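Basic membrane lipoprotein (Brucella melitensis biovar Abortus, PDB 3S99) binds adenine and probably other purines such as guanine, and may serve an ABC-type uptake system for them. Local coordinates at residues 99-104 and 123-128. Numbering follows the deposited sequence.
Sequences DPTVKV and DNMSAY
V102 on helix 98-105 and M125, the first residue of strand 125-130, bring the two backbones nearest each other, 7.3 Å apart at their CA atoms, with no hydrogen bond between the segments. M125 spans the gap. Its CG lies anti to the backbone N (chi1 -176°) and the chain runs on extended to CE, so that SD and the terminal methyl reach the helix. SD meets V102 CG2 at 3.4 Å, the closest approach of the contact, and lies 3.8 Å from V102 CA, so sulfur rests against the helix backbone as well as the valine branch. The V102 and M125 side chains cross at about a right angle, while T101 meets M125 on a slant. CE sits against both residues, 3.6 Å from V102 CG2 and 3.8 Å from T101 CG2. In this lobe of the two-lobed, periplasmic-binding-protein-like fold, the helix packs on a parallel sheet in which strand 112-116 lies between strands 89-92 and 125-130; T101 also touches F113 and M125 touches H115 of that strand. T101 divides its branches: its methyl CG2, opposite the backbone N, faces M125, while OG1 hydrogen-bonds Y97 O and T92 OG1.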
ATOM      1  N   ASP A  99      12.367   8.504  -9.563  1.00 18.87           N
ATOM      2  CA  ASP A  99      13.348   9.169 -10.416  1.00 20.01           C
ATOM      3  C   ASP A  99      13.728  10.569  -9.933  1.00 19.11           C
ATOM      4  O   ASP A  99      14.902  10.925  -9.947  1.00 20.30           O
ATOM      5  CB  ASP A  99      12.847   9.174 -11.882  1.00 21.23           C
ATOM      6  CG  ASP A  99      12.807   7.784 -12.477  1.00 23.10           C
ATOM      7  OD1 ASP A  99      13.304   6.841 -11.818  1.00 24.63           O
ATOM      8  OD2 ASP A  99      12.293   7.629 -13.606  1.00 27.73           O
ATOM      9  N   PRO A 100      12.745  11.364  -9.483  1.00 18.83           N
ATOM     10  CA  PRO A 100      13.094  12.640  -8.860  1.00 18.74           C
ATOM     11  C   PRO A 100      14.063  12.503  -7.684  1.00 18.35           C
ATOM     12  O   PRO A 100      14.959  13.321  -7.556  1.00 17.94           O
ATOM     13  CB  PRO A 100      11.750  13.150  -8.374  1.00 18.58           C
ATOM     14  CG  PRO A 100      10.808  12.704  -9.421  1.00 19.58           C
ATOM     15  CD  PRO A 100      11.300  11.303  -9.786  1.00 19.36           C
ATOM     16  N   THR A 101      13.916  11.442  -6.874  1.00 17.85           N
ATOM     17  CA  THR A 101      14.785  11.272  -5.704  1.00 17.57           C
ATOM     18  C   THR A 101      16.195  10.860  -6.142  1.00 17.66           C
ATOM     19  O   THR A 101      17.187  11.337  -5.590  1.00 17.71           O
ATOM     20  CB  THR A 101      14.207  10.221  -4.734  1.00 17.56           C
ATOM     21  OG1 THR A 101      12.859  10.586  -4.356  1.00 15.82           O
ATOM     22  CG2 THR A 101      15.097  10.076  -3.496  1.00 15.40           C
ATOM     23  N   VAL A 102      16.281   9.974  -7.132  1.00 17.95           N
ATOM     24  CA  VAL A 102      17.578   9.566  -7.687  1.00 18.65           C
ATOM     25  C   VAL A 102      18.301  10.795  -8.265  1.00 20.04           C
ATOM     26  O   VAL A 102      19.487  10.996  -8.031  1.00 20.97           O
ATOM     27  CB  VAL A 102      17.430   8.466  -8.767  1.00 18.98           C
ATOM     28  CG1 VAL A 102      18.753   8.231  -9.503  1.00 20.30           C
ATOM     29  CG2 VAL A 102      16.895   7.149  -8.160  1.00 16.70           C
ATOM     30  N   LYS A 103      17.574  11.623  -8.989  1.00 21.29           N
ATOM     31  CA  LYS A 103      18.163  12.806  -9.581  1.00 22.16           C
ATOM     32  C   LYS A 103      18.647  13.784  -8.536  1.00 21.46           C
ATOM     33  O   LYS A 103      19.799  14.258  -8.621  1.00 21.99           O
ATOM     34  CB  LYS A 103      17.197  13.522 -10.511  1.00 23.20           C
ATOM     35  CG  LYS A 103      17.816  14.763 -11.208  1.00 27.39           C
ATOM     36  CD  LYS A 103      16.753  15.596 -11.918  1.00 31.46           C
ATOM     37  CE  LYS A 103      17.296  16.956 -12.419  1.00 33.65           C
ATOM     38  NZ  LYS A 103      16.550  17.388 -13.652  1.00 36.27           N
ATOM     39  N   VAL A 104      17.781  14.110  -7.576  1.00 19.76           N
ATOM     40  CA  VAL A 104      18.121  15.127  -6.600  1.00 19.30           C
ATOM     41  C   VAL A 104      19.245  14.652  -5.691  1.00 17.86           C
ATOM     42  O   VAL A 104      20.130  15.414  -5.348  1.00 17.40           O
ATOM     43  CB  VAL A 104      16.901  15.595  -5.771  1.00 19.54           C
ATOM     44  CG1 VAL A 104      17.357  16.513  -4.659  1.00 18.27           C
ATOM     45  CG2 VAL A 104      15.857  16.288  -6.702  1.00 20.50           C
ATOM     46  N   ASP A 123      24.346   5.599  -3.530  1.00 17.22           N
ATOM     47  CA  ASP A 123      25.193   5.626  -2.323  1.00 17.29           C
ATOM     48  C   ASP A 123      24.607   6.378  -1.120  1.00 16.43           C
ATOM     49  O   ASP A 123      24.936   6.063   0.032  1.00 16.30           O
ATOM     50  CB  ASP A 123      26.616   6.095  -2.635  1.00 18.82           C
ATOM     51  CG  ASP A 123      26.671   7.489  -3.291  1.00 21.61           C
ATOM     52  OD1 ASP A 123      25.894   8.351  -2.893  1.00 23.76           O
ATOM     53  OD2 ASP A 123      27.491   7.721  -4.232  1.00 25.98           O
ATOM     54  N   ASN A 124      23.757   7.374  -1.394  1.00 16.02           N
ATOM     55  CA  ASN A 124      23.028   8.127  -0.372  1.00 16.36           C
ATOM     56  C   ASN A 124      21.480   8.051  -0.489  1.00 15.84           C
ATOM     57  O   ASN A 124      20.782   8.997  -0.090  1.00 15.85           O
ATOM     58  CB  ASN A 124      23.454   9.599  -0.402  1.00 16.38           C
ATOM     59  CG  ASN A 124      23.011  10.329  -1.676  1.00 16.56           C
ATOM     60  OD1 ASN A 124      22.809   9.717  -2.729  1.00 15.57           O
ATOM     61  ND2 ASN A 124      22.880  11.663  -1.578  1.00 14.25           N
ATOM     62  N   MET A 125      20.965   6.959  -1.048  1.00 15.38           N
ATOM     63  CA  MET A 125      19.516   6.754  -1.253  1.00 14.03           C
ATOM     64  C   MET A 125      19.159   5.277  -0.988  1.00 14.30           C
ATOM     65  O   MET A 125      19.705   4.401  -1.635  1.00 14.55           O
ATOM     66  CB  MET A 125      19.120   7.065  -2.700  1.00 14.88           C
ATOM     67  CG  MET A 125      17.627   6.979  -2.985  1.00 11.67           C
ATOM     68  SD  MET A 125      17.321   7.151  -4.755  1.00 15.69           S
ATOM     69  CE  MET A 125      15.621   6.558  -4.829  1.00 12.18           C
ATOM     70  N   SER A 126      18.228   5.063  -0.061  1.00 13.71           N
ATOM     71  CA  SER A 126      17.635   3.793   0.247  1.00 12.56           C
ATOM     72  C   SER A 126      16.232   3.736  -0.347  1.00 12.89           C
ATOM     73  O   SER A 126      15.618   4.763  -0.668  1.00 13.90           O
ATOM     74  CB  SER A 126      17.579   3.574   1.771  1.00 12.76           C
ATOM     75  OG  SER A 126      18.875   3.411   2.308  1.00 12.05           O
ATOM     76  N   ALA A 127      15.738   2.518  -0.474  1.00 12.59           N
ATOM     77  CA  ALA A 127      14.433   2.228  -1.014  1.00 12.87           C
ATOM     78  C   ALA A 127      13.749   1.317  -0.041  1.00 12.66           C
ATOM     79  O   ALA A 127      14.240   0.232   0.299  1.00 14.44           O
ATOM     80  CB  ALA A 127      14.522   1.531  -2.413  1.00 11.86           C
ATOM     81  N   TYR A 128      12.560   1.711   0.355  1.00 13.53           N
ATOM     82  CA  TYR A 128      11.822   0.935   1.299  1.00 13.27           C
ATOM     83  C   TYR A 128      10.452   0.601   0.758  1.00 14.03           C
ATOM     84  O   TYR A 128       9.620   1.481   0.505  1.00 14.15           O
ATOM     85  CB  TYR A 128      11.833   1.622   2.670  1.00 13.30           C
ATOM     86  CG  TYR A 128      11.079   2.966   2.773  1.00 12.62           C
ATOM     87  CD1 TYR A 128      11.668   4.154   2.371  1.00 11.98           C
ATOM     88  CD2 TYR A 128       9.783   3.023   3.282  1.00 10.46           C
ATOM     89  CE1 TYR A 128      10.987   5.363   2.476  1.00 10.51           C
ATOM     90  CE2 TYR A 128       9.101   4.209   3.378  1.00 11.72           C
ATOM     91  CZ  TYR A 128       9.716   5.390   2.990  1.00 10.74           C
ATOM     92  OH  TYR A 128       9.050   6.587   3.105  1.00 14.34           O
TER